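Local coordinates for ankyrin repeat and SAM domain-containing protein 4B (Mus musculus, PDB 5F3X), which probably acts as a scaffold protein, using ankyrin repeats, a SAM domain and a C-terminal PDZ-binding motif to bring partner proteins together, at residues Pro55-Lys58 with Val59-Ala62. Sequence-based numbering, arbitrary orientation.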
ATOM      1  N   PRO B  55     -15.523   8.862 -25.903  1.00 49.56           N
ATOM      2  CA  PRO B  55     -15.447   8.513 -24.477  1.00 50.48           C
ATOM      3  C   PRO B  55     -16.068   7.174 -24.165  1.00 51.65           C
ATOM      4  O   PRO B  55     -15.649   6.534 -23.199  1.00 50.65           O
ATOM      5  CB  PRO B  55     -16.160   9.673 -23.767  1.00 43.48           C
ATOM      6  CG  PRO B  55     -16.736  10.523 -24.810  1.00 47.53           C
ATOM      7  CD  PRO B  55     -16.116  10.196 -26.124  1.00 48.42           C
ATOM      8  N   ARG B  56     -17.029   6.710 -24.964  1.00 54.09           N
ATOM      9  CA  ARG B  56     -17.549   5.359 -24.769  1.00 49.79           C
ATOM     10  C   ARG B  56     -16.422   4.343 -24.837  1.00 49.82           C
ATOM     11  O   ARG B  56     -16.280   3.499 -23.947  1.00 49.34           O
ATOM     12  CB  ARG B  56     -18.614   5.048 -25.817  1.00 49.22           C
ATOM     13  CG  ARG B  56     -20.017   4.933 -25.276  1.00 47.94           C
ATOM     14  CD  ARG B  56     -21.047   5.313 -26.325  1.00 48.08           C
ATOM     15  NE  ARG B  56     -20.846   4.637 -27.610  1.00 48.32           N
ATOM     16  CZ  ARG B  56     -21.142   5.192 -28.780  1.00 49.91           C
ATOM     17  NH1 ARG B  56     -21.640   6.415 -28.805  1.00 48.46           N
ATOM     18  NH2 ARG B  56     -20.932   4.542 -29.924  1.00 53.96           N
ATOM     19  N   LYS B  57     -15.583   4.436 -25.881  1.00 51.17           N
ATOM     20  CA  LYS B  57     -14.471   3.501 -26.033  1.00 50.65           C
ATOM     21  C   LYS B  57     -13.492   3.608 -24.867  1.00 54.05           C
ATOM     22  O   LYS B  57     -13.039   2.589 -24.340  1.00 56.80           O
ATOM     23  CB  LYS B  57     -13.768   3.746 -27.360  1.00 53.24           C
ATOM     24  CG  LYS B  57     -14.657   3.592 -28.609  1.00 58.46           C
ATOM     25  CD  LYS B  57     -15.213   2.174 -28.797  1.00 59.18           C
ATOM     26  CE  LYS B  57     -16.663   2.006 -28.268  1.00 53.66           C
ATOM     27  NZ  LYS B  57     -16.952   0.599 -27.899  1.00 54.41           N
ATOM     28  N   LYS B  58     -13.171   4.829 -24.430  1.00 52.60           N
ATOM     29  CA  LYS B  58     -12.238   4.986 -23.318  1.00 49.91           C
ATOM     30  C   LYS B  58     -12.814   4.405 -22.037  1.00 48.76           C
ATOM     31  O   LYS B  58     -12.130   3.667 -21.322  1.00 51.18           O
ATOM     32  CB  LYS B  58     -11.867   6.461 -23.131  1.00 53.31           C
ATOM     33  CG  LYS B  58     -10.805   6.957 -24.125  1.00 56.01           C
ATOM     34  CD  LYS B  58     -10.869   8.462 -24.354  1.00 54.44           C
ATOM     35  CE  LYS B  58      -9.831   8.866 -25.394  1.00 56.48           C
ATOM     36  NZ  LYS B  58      -9.658  10.354 -25.462  1.00 59.26           N
ATOM     37  N   VAL B  59     -14.078   4.718 -21.737  1.00 48.13           N
ATOM     38  CA  VAL B  59     -14.740   4.129 -20.567  1.00 46.96           C
ATOM     39  C   VAL B  59     -14.722   2.605 -20.645  1.00 46.08           C
ATOM     40  O   VAL B  59     -14.354   1.928 -19.682  1.00 46.08           O
ATOM     41  CB  VAL B  59     -16.182   4.649 -20.422  1.00 47.23           C
ATOM     42  CG1 VAL B  59     -16.799   4.055 -19.231  1.00 50.36           C
ATOM     43  CG2 VAL B  59     -16.212   6.128 -20.230  1.00 48.94           C
ATOM     44  N   LEU B  60     -15.132   2.033 -21.783  1.00 48.16           N
ATOM     45  CA  LEU B  60     -15.278   0.581 -21.791  1.00 50.79           C
ATOM     46  C   LEU B  60     -13.926  -0.102 -21.791  1.00 51.40           C
ATOM     47  O   LEU B  60     -13.774  -1.173 -21.193  1.00 52.63           O
ATOM     48  CB  LEU B  60     -16.142   0.105 -22.962  1.00 46.73           C
ATOM     49  CG  LEU B  60     -17.611   0.574 -22.913  1.00 47.53           C
ATOM     50  CD1 LEU B  60     -18.173   0.958 -24.291  1.00 49.81           C
ATOM     51  CD2 LEU B  60     -18.487  -0.449 -22.231  1.00 46.13           C
ATOM     52  N   SER B  61     -12.928   0.521 -22.405  1.00 53.33           N
ATOM     53  CA  SER B  61     -11.572   0.010 -22.297  1.00 55.25           C
ATOM     54  C   SER B  61     -11.155  -0.077 -20.839  1.00 58.97           C
ATOM     55  O   SER B  61     -10.663  -1.114 -20.383  1.00 63.96           O
ATOM     56  CB  SER B  61     -10.624   0.908 -23.085  1.00 57.75           C
ATOM     57  OG  SER B  61      -9.267   0.628 -22.803  1.00 60.71           O
ATOM     58  N   ALA B  62     -11.385   1.003 -20.084  1.00 54.10           N
ATOM     59  CA  ALA B  62     -10.989   1.048 -18.681  1.00 50.66           C
ATOM     60  C   ALA B  62     -11.764   0.039 -17.851  1.00 55.17           C
ATOM     61  O   ALA B  62     -11.204  -0.592 -16.946  1.00 60.94           O
ATOM     62  CB  ALA B  62     -11.196   2.457 -18.125  1.00 44.62           C
TER
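Leu60 lies back along the helix over the residues one turn earlier: from CB through CG to the CD1 branch, its side chain stays close to the carbonyl oxygen of Arg56. CB sits 3.5 Å from Arg56 O, the branch point CG is 3.4 Å from it, and CD1 lies 3.2 Å from it. The methyl then reaches Lys57, whose NZ is 3.8 Å from Leu60 CD1. Lys57 gets there because its chain is bent at chi2 (-63°) and again at chi3 (98°), which brings the ammonium end beside the CD1 methyl; the same nitrogen makes a weak, long ion pair with Asp43. The i to i+4 backbone bonds hold the turn: Leu60 N donates to Arg56 O at 2.9 Å, and Val59 N to Pro55 O at 2.8 Å. This is a turn of helix 53-71, the long C-terminal helix of the five-helix SAM fold. Leucine is apolar enough to pack on Leu46 of helix 43-48 while its site stays partly exposed, and the compact Val59 is buried against Leu21 and Met51. Proline is tolerated near the helix start, where an amide hydrogen is not yet needed for a bond to an earlier turn. Arg56, long enough to leave the helix, reaches Asp43 of helix 43-48 through NE in a salt bridge, while NH1 bonds the carbonyl of Met51 in the segment that follows that helix.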